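Local coordinates for 3,4-dihydroxy-2-butanone 4-phosphate synthase (Acinetobacter baumannii, PDB 6MNZ), which probably converts D-ribulose 5-phosphate into formate and 3,4-dihydroxy-2-butanone 4-phosphate, a step of riboflavin biosynthesis that uses magnesium or manganese, at residues I45-T59 / E157-D169. Residues are numbered along the deposited sequence; the frame is centred on the assembly and turned at random.
With SO4 (sulfate ion), chain F.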
loop_
_atom_site.group_PDB
_atom_site.type_symbol
_atom_site.label_atom_id
_atom_site.label_comp_id
_atom_site.label_asym_id
_atom_site.label_seq_id
_atom_site.Cartn_x
_atom_site.Cartn_y
_atom_site.Cartn_z
ATOM N N ILE A 45 -29.272 14.290 -19.269
ATOM C CA ILE A 45 -29.016 14.676 -17.884
ATOM C C ILE A 45 -30.328 14.833 -17.128
ATOM O O ILE A 45 -30.444 14.434 -15.963
ATOM C CB ILE A 45 -28.180 15.969 -17.832
ATOM C CG1 ILE A 45 -26.902 15.822 -18.662
ATOM C CG2 ILE A 45 -27.839 16.324 -16.393
ATOM C CD1 ILE A 45 -26.037 14.641 -18.267
ATOM N N ASN A 46 -31.353 15.376 -17.790
ATOM C CA ASN A 46 -32.623 15.611 -17.112
ATOM C C ASN A 46 -33.309 14.300 -16.751
ATOM O O ASN A 46 -33.907 14.183 -15.675
ATOM C CB ASN A 46 -33.538 16.465 -17.987
ATOM C CG ASN A 46 -34.848 16.800 -17.302
ATOM O OD1 ASN A 46 -35.925 16.502 -17.818
ATOM N ND2 ASN A 46 -34.765 17.410 -16.124
ATOM N N PHE A 47 -33.268 13.314 -17.651
ATOM C CA PHE A 47 -33.773 11.989 -17.312
ATOM C C PHE A 47 -33.031 11.410 -16.116
ATOM O O PHE A 47 -33.639 10.781 -15.243
ATOM C CB PHE A 47 -33.656 11.055 -18.515
ATOM C CG PHE A 47 -34.168 9.669 -18.254
ATOM C CD1 PHE A 47 -33.306 8.663 -17.851
ATOM C CD2 PHE A 47 -35.510 9.372 -18.403
ATOM C CE1 PHE A 47 -33.787 7.413 -17.519
ATOM C CE2 PHE A 47 -35.999 8.129 -18.059
ATOM C CZ PHE A 47 -35.129 7.134 -17.661
ATOM N N MET A 48 -31.731 11.694 -16.009
ATOM C CA MET A 48 -30.938 11.129 -14.923
ATOM C C MET A 48 -31.351 11.719 -13.580
ATOM O O MET A 48 -31.690 10.984 -12.647
ATOM C CB MET A 48 -29.453 11.370 -15.187
ATOM C CG MET A 48 -28.860 10.433 -16.221
ATOM S SD MET A 48 -27.065 10.531 -16.288
ATOM C CE MET A 48 -26.657 8.905 -16.919
ATOM N N ILE A 49 -31.399 13.050 -13.485
ATOM C CA ILE A 49 -31.747 13.693 -12.225
ATOM C C ILE A 49 -33.203 13.484 -11.841
ATOM O O ILE A 49 -33.607 13.894 -10.748
ATOM C CB ILE A 49 -31.453 15.207 -12.278
ATOM C CG1 ILE A 49 -32.420 15.909 -13.236
ATOM C CG2 ILE A 49 -30.011 15.453 -12.698
ATOM C CD1 ILE A 49 -32.200 17.405 -13.348
ATOM N N THR A 50 -34.027 12.981 -12.761
ATOM C CA THR A 50 -35.459 12.830 -12.531
ATOM C C THR A 50 -35.828 11.418 -12.093
ATOM O O THR A 50 -36.572 11.245 -11.124
ATOM C CB THR A 50 -36.239 13.194 -13.800
ATOM O OG1 THR A 50 -35.818 14.481 -14.273
ATOM C CG2 THR A 50 -37.733 13.228 -13.518
ATOM N N HIS A 51 -35.409 10.409 -12.852
ATOM C CA HIS A 51 -35.855 9.040 -12.641
ATOM C C HIS A 51 -34.766 8.142 -12.069
ATOM O O HIS A 51 -35.063 7.008 -11.682
ATOM C CB HIS A 51 -36.373 8.452 -13.959
ATOM C CG HIS A 51 -37.395 9.309 -14.638
ATOM N ND1 HIS A 51 -38.674 9.465 -14.145
ATOM C CD2 HIS A 51 -37.279 10.193 -15.659
ATOM C CE1 HIS A 51 -39.329 10.334 -14.894
ATOM N NE2 HIS A 51 -38.500 10.802 -15.810
ATOM N N ALA A 52 -33.554 8.663 -11.880
ATOM C CA ALA A 52 -32.521 7.989 -11.103
ATOM C C ALA A 52 -32.145 8.749 -9.843
ATOM O O ALA A 52 -31.996 8.141 -8.776
ATOM C CB ALA A 52 -31.273 7.777 -11.976
ATOM N N ARG A 53 -31.912 10.054 -9.947
ATOM C CA ARG A 53 -31.827 10.946 -8.796
ATOM C C ARG A 53 -30.641 10.626 -7.896
ATOM O O ARG A 53 -30.600 11.064 -6.740
ATOM C CB ARG A 53 -33.129 10.911 -7.985
ATOM C CG ARG A 53 -34.319 11.508 -8.725
ATOM C CD ARG A 53 -35.635 11.255 -7.999
ATOM N NE ARG A 53 -36.172 9.924 -8.273
ATOM C CZ ARG A 53 -36.210 8.925 -7.392
ATOM N NH1 ARG A 53 -35.769 9.095 -6.149
ATOM N NH2 ARG A 53 -36.694 7.745 -7.758
ATOM N N GLY A 54 -29.613 9.979 -8.441
ATOM C CA GLY A 54 -28.296 9.976 -7.843
ATOM C C GLY A 54 -27.439 11.142 -8.301
ATOM O O GLY A 54 -27.902 12.100 -8.923
ATOM N N LEU A 55 -26.151 11.036 -7.995
ATOM C CA LEU A 55 -25.166 11.994 -8.476
ATOM C C LEU A 55 -24.852 11.713 -9.940
ATOM O O LEU A 55 -24.344 10.639 -10.278
ATOM C CB LEU A 55 -23.895 11.916 -7.635
ATOM C CG LEU A 55 -23.764 12.899 -6.472
ATOM C CD1 LEU A 55 -22.535 12.556 -5.631
ATOM C CD2 LEU A 55 -23.686 14.326 -6.979
ATOM N N VAL A 56 -25.052 12.718 -10.791
ATOM C CA VAL A 56 -24.557 12.660 -12.160
ATOM C C VAL A 56 -23.047 12.851 -12.151
ATOM O O VAL A 56 -22.540 13.886 -11.704
ATOM C CB VAL A 56 -25.245 13.715 -13.034
ATOM C CG1 VAL A 56 -24.565 13.810 -14.393
ATOM C CG2 VAL A 56 -26.721 13.382 -13.189
ATOM N N CYS A 57 -22.327 11.881 -12.706
ATOM C CA CYS A 57 -20.873 11.888 -12.723
ATOM C C CYS A 57 -20.390 11.584 -14.133
ATOM O O CYS A 57 -21.182 11.235 -15.012
ATOM C CB CYS A 57 -20.304 10.875 -11.723
ATOM S SG CYS A 57 -20.652 11.284 -9.995
ATOM N N LEU A 58 -19.131 11.942 -14.391
ATOM C CA LEU A 58 -18.540 11.880 -15.728
ATOM C C LEU A 58 -17.239 11.088 -15.632
ATOM O O LEU A 58 -16.243 11.585 -15.102
ATOM C CB LEU A 58 -18.294 13.275 -16.293
ATOM C CG LEU A 58 -17.396 13.293 -17.533
ATOM C CD1 LEU A 58 -17.975 12.414 -18.624
ATOM C CD2 LEU A 58 -17.150 14.708 -18.033
ATOM N N THR A 59 -17.285 9.818 -16.016
ATOM C CA THR A 59 -16.102 8.973 -15.937
ATOM C C THR A 59 -15.093 9.375 -17.009
ATOM O O THR A 59 -15.470 9.653 -18.151
ATOM C CB THR A 59 -16.503 7.508 -16.098
ATOM O OG1 THR A 59 -17.023 7.294 -17.416
ATOM C CG2 THR A 59 -17.568 7.138 -15.070
ATOM N N GLU A 157 -14.805 7.946 -27.277
ATOM C CA GLU A 157 -13.967 8.431 -26.192
ATOM C C GLU A 157 -14.267 7.638 -24.921
ATOM O O GLU A 157 -15.443 7.460 -24.574
ATOM C CB GLU A 157 -14.221 9.919 -25.954
ATOM C CG GLU A 157 -12.961 10.747 -25.763
ATOM C CD GLU A 157 -12.327 10.540 -24.401
ATOM O OE1 GLU A 157 -13.025 10.751 -23.388
ATOM O OE2 GLU A 157 -11.089 10.372 -24.343
ATOM N N PRO A 158 -13.243 7.162 -24.192
ATOM C CA PRO A 158 -13.529 6.335 -23.010
ATOM C C PRO A 158 -14.175 7.142 -21.895
ATOM O O PRO A 158 -13.609 7.283 -20.806
ATOM C CB PRO A 158 -12.146 5.808 -22.595
ATOM C CG PRO A 158 -11.269 6.001 -23.782
ATOM C CD PRO A 158 -11.804 7.196 -24.506
ATOM N N ALA A 159 -15.335 7.729 -22.186
ATOM C CA ALA A 159 -15.986 8.673 -21.288
ATOM C C ALA A 159 -17.477 8.379 -21.257
ATOM O O ALA A 159 -18.119 8.304 -22.308
ATOM C CB ALA A 159 -15.741 10.119 -21.732
ATOM N N SER A 160 -18.034 8.294 -20.052
ATOM C CA SER A 160 -19.451 8.026 -19.871
ATOM C C SER A 160 -19.988 8.918 -18.763
ATOM O O SER A 160 -19.245 9.376 -17.891
ATOM C CB SER A 160 -19.712 6.558 -19.525
ATOM O OG SER A 160 -19.379 6.305 -18.173
ATOM N N VAL A 161 -21.303 9.110 -18.774
ATOM C CA VAL A 161 -22.011 9.812 -17.710
ATOM C C VAL A 161 -22.866 8.799 -16.964
ATOM O O VAL A 161 -23.592 8.015 -17.587
ATOM C CB VAL A 161 -22.876 10.955 -18.268
ATOM C CG1 VAL A 161 -23.564 11.703 -17.137
ATOM C CG2 VAL A 161 -22.028 11.905 -19.109
ATOM N N ILE A 162 -22.721 8.761 -15.641
ATOM C CA ILE A 162 -23.351 7.726 -14.832
ATOM C C ILE A 162 -24.044 8.365 -13.637
ATOM O O ILE A 162 -23.617 9.405 -13.126
ATOM C CB ILE A 162 -22.333 6.660 -14.369
ATOM C CG1 ILE A 162 -21.352 7.246 -13.350
ATOM C CG2 ILE A 162 -21.580 6.099 -15.566
ATOM C CD1 ILE A 162 -20.337 6.243 -12.841
ATOM N N CYS A 163 -25.128 7.730 -13.197
ATOM C CA CYS A 163 -25.975 8.265 -12.138
ATOM C C CYS A 163 -26.612 7.098 -11.398
ATOM O O CYS A 163 -27.247 6.244 -12.024
ATOM C CB CYS A 163 -27.051 9.194 -12.714
ATOM S SG CYS A 163 -27.970 10.172 -11.497
ATOM N N GLU A 164 -26.544 7.130 -10.070
ATOM C CA GLU A 164 -27.127 6.064 -9.266
ATOM C C GLU A 164 -28.647 6.069 -9.388
ATOM O O GLU A 164 -29.282 7.126 -9.400
ATOM C CB GLU A 164 -26.725 6.221 -7.800
ATOM C CG GLU A 164 -25.235 6.109 -7.541
ATOM C CD GLU A 164 -24.530 7.448 -7.593
ATOM O OE1 GLU A 164 -24.968 8.313 -8.381
ATOM O OE2 GLU A 164 -23.706 7.714 -6.691
ATOM N N ILE A 165 -29.234 4.876 -9.395
ATOM C CA ILE A 165 -30.679 4.707 -9.512
ATOM C C ILE A 165 -31.235 4.474 -8.113
ATOM O O ILE A 165 -31.005 3.421 -7.505
ATOM C CB ILE A 165 -31.035 3.558 -10.464
ATOM C CG1 ILE A 165 -30.606 3.910 -11.891
ATOM C CG2 ILE A 165 -32.534 3.265 -10.419
ATOM C CD1 ILE A 165 -30.672 2.751 -12.870
ATOM N N ILE A 166 -31.939 5.470 -7.583
ATOM C CA ILE A 166 -32.484 5.434 -6.230
ATOM C C ILE A 166 -33.990 5.238 -6.328
ATOM O O ILE A 166 -34.671 5.966 -7.061
ATOM C CB ILE A 166 -32.147 6.717 -5.450
ATOM C CG1 ILE A 166 -30.656 7.044 -5.568
ATOM C CG2 ILE A 166 -32.535 6.567 -3.986
ATOM C CD1 ILE A 166 -30.262 8.356 -4.918
ATOM N N LYS A 167 -34.513 4.284 -5.563
ATOM C CA LYS A 167 -35.942 4.006 -5.590
ATOM C C LYS A 167 -36.735 5.257 -5.230
ATOM O O LYS A 167 -36.255 6.146 -4.522
ATOM C CB LYS A 167 -36.278 2.870 -4.624
ATOM C CG LYS A 167 -35.693 1.524 -5.036
ATOM C CD LYS A 167 -35.983 0.441 -4.006
ATOM C CE LYS A 167 -37.477 0.269 -3.782
ATOM N NZ LYS A 167 -37.809 -1.052 -3.188
ATOM N N GLU A 168 -37.967 5.322 -5.741
ATOM C CA GLU A 168 -38.955 6.241 -5.187
ATOM C C GLU A 168 -38.985 6.164 -3.665
ATOM O O GLU A 168 -38.902 7.194 -2.987
ATOM C CB GLU A 168 -40.335 5.928 -5.767
ATOM C CG GLU A 168 -41.412 6.944 -5.420
ATOM C CD GLU A 168 -42.813 6.387 -5.589
ATOM O OE1 GLU A 168 -43.067 5.263 -5.108
ATOM O OE2 GLU A 168 -43.705 7.153 -6.014
ATOM N N ASP A 169 -38.869 4.949 -3.124
ATOM C CA ASP A 169 -38.817 4.757 -1.680
ATOM C C ASP A 169 -37.746 5.610 -1.015
ATOM O O ASP A 169 -37.889 5.963 0.161
ATOM C CB ASP A 169 -38.573 3.275 -1.376
ATOM C CG ASP A 169 -38.152 3.034 0.053
ATOM O OD1 ASP A 169 -39.047 2.808 0.892
ATOM O OD2 ASP A 169 -36.952 2.772 0.269
HETATM S S SO4 F . -39.903 6.436 -11.619
HETATM O O1 SO4 F . -39.708 7.813 -12.063
HETATM O O2 SO4 F . -39.285 5.522 -12.579
HETATM O O3 SO4 F . -39.292 6.260 -10.302
HETATM O O4 SO4 F . -41.333 6.156 -11.531
#
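Cys57 and Ile162 form a hydrogen-bonded antiparallel pair: Cys57 N gives to Ile162 O at 2.8 Å, and Ile162 N returns a bond to Cys57 O at 3.0 Å. Two residues on, Thr59 N gives to Ser160 O. The hydroxyls of Thr59 and Ser160 also bond to each other, with 2.7 Å between Thr59 OG1 and Ser160 OG and either able to be the donor. Before Cys57 the ladder stops, and the backbones meet again where Ile166 N bonds to Ala52 O at 2.9 Å.

Many of the apolar contacts lie between helix 45-52 and strand 160-164, whose axes run only 13° from parallel. Met48 extends from the helix toward the strand, laying SD 3.8 Å from both Val161 CG1 and Cys163 CB. Val161 CG1, anti to the backbone N (chi1 -178°), also meets Ile45 CD1 and, from the loop after the helix, Val56 CG1, while Ala52 CB rests on Ile165 CG1. Strands 57-60 and 160-164 are neighbours in the mixed sheet of the DHBP synthase domain, with 127-131 and 31-36 flanking them; helix 101-112 packs on Val161 and Leu58. From the sheet's other face Ile162, its CD1 against Thr59 CG2, comes close to Asp32, predicted to bind the substrate, and His143, predicted to bind both substrate and a metal ion.

Among the polar side chains, Glu164, predicted to be essential for catalysis, takes a weak bond from Leu55 N through OE1. Arg53 NH1 makes a weak bond to Lys167 O, 3.4 Å away. Next to it, a sulfate probably left from crystallisation accepts from His51 ND1 at the ring edge, and is also held by Lys184 and His185.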